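Local coordinates for immune protein (Enterobacter cloacae, PDB 6D7Y), which probably binds and neutralises the toxic C-terminal tip of a CdiA protein, shielding the cell that makes it from contact-dependent growth inhibition, at residues 4-9 / 136-141; 29-34 / 65-70. All blocks are in the same frame, centred on the assembly; numbering follows the deposited sequence. Where two conformers were deposited one is given.

Contact 1 (4-9 / 136-141); sequences LFEVIF and EPASDQ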
loop_
_atom_site.group_PDB
_atom_site.type_symbol
_atom_site.label_atom_id
_atom_site.label_comp_id
_atom_site.label_asym_id
_atom_site.label_seq_id
_atom_site.Cartn_x
_atom_site.Cartn_y
_atom_site.Cartn_z
ATOM N N LEU B 4 7.120 -5.711 -11.705
ATOM C CA LEU B 4 6.366 -4.894 -10.799
ATOM C C LEU B 4 5.838 -5.808 -9.676
ATOM O O LEU B 4 5.175 -6.834 -9.962
ATOM C CB LEU B 4 5.194 -4.227 -11.504
ATOM C CG LEU B 4 4.398 -3.241 -10.641
ATOM C CD1 LEU B 4 5.264 -2.154 -10.026
ATOM C CD2 LEU B 4 3.316 -2.600 -11.500
ATOM N N PHE B 5 6.144 -5.431 -8.433
ATOM C CA PHE B 5 5.688 -6.172 -7.257
ATOM C C PHE B 5 4.739 -5.317 -6.448
ATOM O O PHE B 5 4.678 -4.103 -6.622
ATOM C CB PHE B 5 6.855 -6.634 -6.398
ATOM C CG PHE B 5 7.754 -7.628 -7.083
ATOM C CD1 PHE B 5 7.492 -8.979 -7.033
ATOM C CD2 PHE B 5 8.836 -7.194 -7.822
ATOM C CE1 PHE B 5 8.283 -9.906 -7.702
ATOM C CE2 PHE B 5 9.647 -8.118 -8.474
ATOM C CZ PHE B 5 9.381 -9.466 -8.417
ATOM N N GLU B 6 3.954 -5.944 -5.575
ATOM C CA GLU B 6 3.090 -5.149 -4.758
ATOM C C GLU B 6 2.727 -5.837 -3.446
ATOM O O GLU B 6 2.804 -7.052 -3.332
ATOM C CB GLU B 6 1.809 -4.699 -5.500
ATOM C CG GLU B 6 0.736 -5.725 -5.634
ATOM C CD GLU B 6 -0.515 -5.260 -6.404
ATOM O OE1 GLU B 6 -0.845 -4.047 -6.485
ATOM O OE2 GLU B 6 -1.194 -6.159 -6.928
ATOM N N VAL B 7 2.424 -5.013 -2.458
ATOM C CA VAL B 7 1.933 -5.486 -1.164
ATOM C C VAL B 7 0.605 -4.776 -0.965
ATOM O O VAL B 7 0.431 -3.618 -1.362
ATOM C CB VAL B 7 2.894 -5.279 0.026
ATOM C CG1 VAL B 7 4.186 -6.046 -0.192
ATOM C CG2 VAL B 7 3.161 -3.807 0.289
ATOM N N ILE B 8 -0.335 -5.475 -0.325
ATOM C CA ILE B 8 -1.668 -4.963 -0.132
ATOM C C ILE B 8 -2.178 -5.125 1.298
ATOM O O ILE B 8 -1.996 -6.198 1.904
ATOM C CB ILE B 8 -2.688 -5.794 -0.980
ATOM C CG1 ILE B 8 -2.338 -5.829 -2.479
ATOM C CG2 ILE B 8 -4.110 -5.272 -0.802
ATOM C CD1 ILE B 8 -2.472 -4.547 -3.196
ATOM N N PHE B 9 -2.785 -4.050 1.819
ATOM C CA PHE B 9 -3.500 -4.086 3.113
ATOM C C PHE B 9 -4.952 -4.206 2.620
ATOM O O PHE B 9 -5.514 -3.242 2.090
ATOM C CB PHE B 9 -3.355 -2.801 3.908
ATOM C CG PHE B 9 -1.949 -2.461 4.342
ATOM C CD1 PHE B 9 -1.136 -1.669 3.541
ATOM C CD2 PHE B 9 -1.467 -2.860 5.588
ATOM C CE1 PHE B 9 0.139 -1.311 3.958
ATOM C CE2 PHE B 9 -0.190 -2.510 6.009
ATOM C CZ PHE B 9 0.613 -1.725 5.190
ATOM N N GLU B 136 2.978 -8.571 -9.224
ATOM C CA GLU B 136 1.712 -7.906 -9.564
ATOM C C GLU B 136 0.891 -8.791 -10.542
ATOM O O GLU B 136 1.487 -9.406 -11.424
ATOM C CB GLU B 136 2.009 -6.457 -10.043
ATOM C CG GLU B 136 0.823 -5.624 -10.516
ATOM C CD GLU B 136 0.689 -5.485 -12.030
ATOM O OE1 GLU B 136 1.693 -5.597 -12.798
ATOM O OE2 GLU B 136 -0.424 -5.129 -12.460
ATOM N N PRO B 137 -0.419 -9.018 -10.312
ATOM C CA PRO B 137 -1.168 -8.513 -9.168
ATOM C C PRO B 137 -1.015 -9.440 -7.945
ATOM O O PRO B 137 -1.099 -10.658 -8.078
ATOM C CB PRO B 137 -2.600 -8.536 -9.672
ATOM C CG PRO B 137 -2.656 -9.741 -10.529
ATOM C CD PRO B 137 -1.270 -9.887 -11.144
ATOM N N ALA B 138 -0.814 -8.841 -6.774
ATOM C CA ALA B 138 -0.612 -9.585 -5.535
ATOM C C ALA B 138 -1.797 -10.451 -5.174
ATOM O O ALA B 138 -1.635 -11.432 -4.459
ATOM C CB ALA B 138 -0.262 -8.648 -4.398
ATOM N N SER B 139 -2.978 -10.095 -5.667
ATOM C CA SER B 139 -4.193 -10.905 -5.430
ATOM C C SER B 139 -4.022 -12.359 -5.929
ATOM O O SER B 139 -4.653 -13.282 -5.403
ATOM C CB SER B 139 -5.384 -10.284 -6.141
ATOM O OG SER B 139 -5.159 -10.239 -7.537
ATOM N N ASP B 140 -3.174 -12.558 -6.939
ATOM C CA ASP B 140 -2.936 -13.901 -7.483
ATOM C C ASP B 140 -2.121 -14.728 -6.504
ATOM O O ASP B 140 -0.943 -14.477 -6.313
ATOM C CB ASP B 140 -2.203 -13.835 -8.834
ATOM C CG ASP B 140 -3.105 -13.405 -9.974
ATOM O OD1 ASP B 140 -4.359 -13.373 -9.817
ATOM O OD2 ASP B 140 -2.540 -13.137 -11.049
ATOM N N GLN B 141 -2.779 -15.729 -5.903
ATOM C CA GLN B 141 -2.159 -16.617 -4.928
ATOM C C GLN B 141 -0.901 -17.312 -5.422
ATOM O O GLN B 141 0.059 -17.452 -4.679
ATOM C CB GLN B 141 -3.154 -17.729 -4.490
ATOM C CG GLN B 141 -4.381 -17.283 -3.705
ATOM C CD GLN B 141 -5.493 -16.644 -4.535
ATOM O OE1 GLN B 141 -5.310 -16.272 -5.695
ATOM N NE2 GLN B 141 -6.672 -16.526 -3.927
HETATM O O HOH W 1 -3.674 -7.221 -6.528
#
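Glu6 reaches across to the loop and makes the one side-chain hydrogen bond between the two segments. From CB the chain takes the crowded position, with CG between the backbone N and the carbonyl carbon (chi1 78°), and it runs extended beyond that. CG lies against the methyl of Ala138, 3.3 Å from its CB. CD then passes beside the Ala138 amide, and at the tip OE2 takes the hydrogen bond from Ala138 N at 2.7 Å, nearly straight at 164° and on the anti lone pair. OE2 also accepts from a water at 2.7 Å, and the same water accepts a hydrogen bond from Ser139 N (3.1 Å), so two successive amides of the loop are served by one carboxylate oxygen. Such donors would tend to keep Glu6 ionised. On one flank Ile8 CG1 meets Ala138 CB at 4.0 Å. On the other, Glu136 N donates to Leu4 O over 2.9 Å, while Leu4 CD2 brushes Glu136 OE1 as the two side chains cross obliquely. The loop's shape comes from a cis peptide before Pro137 and from Asp140 N bonding back to Pro137 O; Arg144 holds the carbonyls of Ala138 and Ser139. The Leu4–Glu136 bond carries the antiparallel ladder of strands 3-10 and 130-135 just past the latter's end, where the chain leaves the sheet through a cis-proline and a type I turn.

Contact 2 (29-34 / 65-70); sequences DRIFDF and FGVSME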
loop_
_atom_site.group_PDB
_atom_site.type_symbol
_atom_site.label_atom_id
_atom_site.label_comp_id
_atom_site.label_asym_id
_atom_site.label_seq_id
_atom_site.Cartn_x
_atom_site.Cartn_y
_atom_site.Cartn_z
ATOM N N ASP B 29 10.413 9.745 2.209
ATOM C CA ASP B 29 11.051 11.061 2.172
ATOM C C ASP B 29 10.065 12.117 1.698
ATOM O O ASP B 29 10.025 13.211 2.248
ATOM C CB ASP B 29 12.288 11.054 1.285
ATOM C CG ASP B 29 13.424 10.234 1.863
ATOM O OD1 ASP B 29 13.340 9.810 3.028
ATOM O OD2 ASP B 29 14.424 10.032 1.144
ATOM N N ARG B 30 9.280 11.797 0.673
ATOM C CA ARG B 30 8.292 12.736 0.156
ATOM C C ARG B 30 7.235 12.065 -0.692
ATOM O O ARG B 30 7.416 10.936 -1.133
ATOM C CB ARG B 30 8.984 13.868 -0.634
ATOM C CG ARG B 30 10.037 13.409 -1.628
ATOM C CD ARG B 30 10.687 14.610 -2.312
ATOM N NE ARG B 30 9.730 15.278 -3.197
ATOM C CZ ARG B 30 9.538 14.987 -4.490
ATOM N NH1 ARG B 30 8.620 15.654 -5.187
ATOM N NH2 ARG B 30 10.245 14.037 -5.105
ATOM N N ILE B 31 6.115 12.766 -0.881
ATOM C CA ILE B 31 5.020 12.272 -1.710
ATOM C C ILE B 31 4.607 13.336 -2.685
ATOM O O ILE B 31 4.675 14.534 -2.392
ATOM C CB ILE B 31 3.786 11.785 -0.918
ATOM C CG1 ILE B 31 3.042 12.922 -0.216
ATOM C CG2 ILE B 31 4.190 10.702 0.064
ATOM C CD1 ILE B 31 1.793 12.444 0.493
ATOM N N PHE B 32 4.163 12.880 -3.841
ATOM C CA PHE B 32 3.780 13.750 -4.934
ATOM C C PHE B 32 2.950 12.969 -5.932
ATOM O O PHE B 32 2.668 11.776 -5.733
ATOM C CB PHE B 32 5.043 14.285 -5.613
ATOM C CG PHE B 32 5.986 13.209 -6.049
ATOM C CD1 PHE B 32 6.911 12.688 -5.157
ATOM C CD2 PHE B 32 5.940 12.701 -7.340
ATOM C CE1 PHE B 32 7.778 11.681 -5.539
ATOM C CE2 PHE B 32 6.811 11.699 -7.735
ATOM C CZ PHE B 32 7.728 11.180 -6.831
ATOM N N ASP B 33 2.575 13.649 -7.006
ATOM C CA ASP B 33 1.764 13.068 -8.077
ATOM C C ASP B 33 0.439 12.479 -7.561
ATOM O O ASP B 33 0.128 11.319 -7.791
ATOM C CB ASP B 33 2.559 12.016 -8.864
ATOM C CG ASP B 33 1.848 11.577 -10.141
ATOM O OD1 ASP B 33 1.081 12.380 -10.716
ATOM O OD2 ASP B 33 2.070 10.435 -10.574
ATOM N N PHE B 34 -0.321 13.303 -6.847
ATOM C CA PHE B 34 -1.631 12.914 -6.355
ATOM C C PHE B 34 -2.536 12.740 -7.574
ATOM O O PHE B 34 -2.620 13.641 -8.416
ATOM C CB PHE B 34 -2.184 13.978 -5.410
ATOM C CG PHE B 34 -3.600 13.732 -4.988
ATOM C CD1 PHE B 34 -3.897 12.760 -4.047
ATOM C CD2 PHE B 34 -4.642 14.500 -5.507
ATOM C CE1 PHE B 34 -5.211 12.538 -3.646
ATOM C CE2 PHE B 34 -5.956 14.285 -5.107
ATOM C CZ PHE B 34 -6.243 13.299 -4.177
ATOM N N PHE B 65 -7.644 6.836 -5.516
ATOM C CA PHE B 65 -6.657 7.896 -5.620
ATOM C C PHE B 65 -5.308 7.242 -5.390
ATOM O O PHE B 65 -5.199 6.212 -4.721
ATOM C CB PHE B 65 -6.916 9.123 -4.729
ATOM C CG PHE B 65 -6.691 8.910 -3.261
ATOM C CD1 PHE B 65 -5.463 9.201 -2.691
ATOM C CD2 PHE B 65 -7.723 8.506 -2.444
ATOM C CE1 PHE B 65 -5.257 9.053 -1.334
ATOM C CE2 PHE B 65 -7.529 8.337 -1.082
ATOM C CZ PHE B 65 -6.289 8.610 -0.526
ATOM N N GLY B 66 -4.290 7.810 -6.008
ATOM C CA GLY B 66 -2.958 7.291 -5.877
ATOM C C GLY B 66 -1.990 8.423 -5.713
ATOM O O GLY B 66 -2.300 9.587 -6.018
ATOM N N VAL B 67 -0.815 8.077 -5.224
ATOM C CA VAL B 67 0.218 9.044 -4.985
ATOM C C VAL B 67 1.559 8.357 -5.108
ATOM O O VAL B 67 1.699 7.191 -4.745
ATOM C CB VAL B 67 0.032 9.706 -3.588
ATOM C CG1 VAL B 67 0.031 8.685 -2.482
ATOM C CG2 VAL B 67 1.093 10.743 -3.317
ATOM N N SER B 68 2.531 9.057 -5.684
ATOM C CA SER B 68 3.873 8.521 -5.786
ATOM C C SER B 68 4.606 8.913 -4.519
ATOM O O SER B 68 4.448 10.033 -4.011
ATOM C CB SER B 68 4.608 9.038 -7.032
ATOM O OG SER B 68 3.988 8.537 -8.197
HETATM N N MSE B 69 5.415 7.996 -4.025
HETATM C CA MSE B 69 6.156 8.196 -2.806
HETATM C C MSE B 69 7.585 7.974 -3.164
HETATM O O MSE B 69 7.888 7.082 -3.946
HETATM C CB MSE B 69 5.601 7.154 -1.814
HETATM C CG MSE B 69 6.291 7.145 -0.460
HETATM SE SE MSE B 69 5.264 6.159 0.937
HETATM C CE MSE B 69 3.672 7.322 0.903
ATOM N N GLU B 70 8.474 8.824 -2.659
ATOM C CA GLU B 70 9.907 8.664 -2.875
ATOM C C GLU B 70 10.610 8.390 -1.560
ATOM O O GLU B 70 10.284 9.009 -0.528
ATOM C CB GLU B 70 10.501 9.925 -3.509
ATOM C CG GLU B 70 12.014 9.875 -3.636
ATOM C CD GLU B 70 12.594 11.132 -4.228
ATOM O OE1 GLU B 70 11.886 11.823 -4.999
ATOM O OE2 GLU B 70 13.770 11.423 -3.931
#
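Backbone bonds come first. Strands 30-34 and 65-69 run antiparallel, with Arg30–Glu70 and Phe32–Ser68 as hydrogen-bonded pairs and Ile31–Met69 as the non-hydrogen-bonded pair between them. Glu70 N donates to Arg30 O at 2.8 Å, almost straight at 175°. Glu70 O is gripped twice, by Asp29 N at 2.8 Å and by Arg30 N at 3.2 Å, both in its carbonyl plane. The regular register is broken at Asp33, which adopts a left-handed backbone, and is picked up again, one residue shifted, where Gly66 bonds to Asn35.

Among charged groups, Arg30 bends at chi3 so that NH2 reaches Glu70 OE1 at 2.8 Å in a salt bridge. OE1 lies at the guanidinium edge but is met from above the carboxylate plane, the two planes standing 86° apart. Asp29 has its own salt bridge, to Lys79.

Aromatic contacts begin on the face that carries Arg30 and Glu70. Ser68 CB sits over one face of the Phe32 ring, 3.9 Å from its centroid, as a CH-pi contact, while Glu70 CB comes to the ring edge and Phe32 CD1 lies over a face of the Arg30 guanidinium. Farther along the strands, Phe34 CE1 meets Phe65 CD1 at 3.5 Å, their rings oblique at 45°.

Apolar contacts centre on the face of Ile31 and selenomethionine Met69, which lie side by side, Ile31 CG2 to Met69 CE at 3.5 Å. Ile31 CB also touches Val67 CG2; Ile24 of helix 17-25 packs on Met69, and Phe48 on Ile31. With Asp29 and Arg30 both facing Glu70, this is a classic beta bulge, at the start of an edge strand of the antiparallel sheet.

How the contacts relate
Both contacts belong to one antiparallel sheet but sit well apart on it: their centres are about 19 Å from each other and their nearest atoms about 10 Å, so they do not touch. Strands 78-90 and 93-102 lie between strand 63-75 of contact 2 and strand 3-10 of contact 1. Contact 2 joins one of the two outermost strands, 30-36, to its neighbour, whereas contact 1 fastens a loop to a strand inside the sheet. Along the chain they are nested, 29-34 and 65-70 both falling within the long span that 4-9 and 136-141 close.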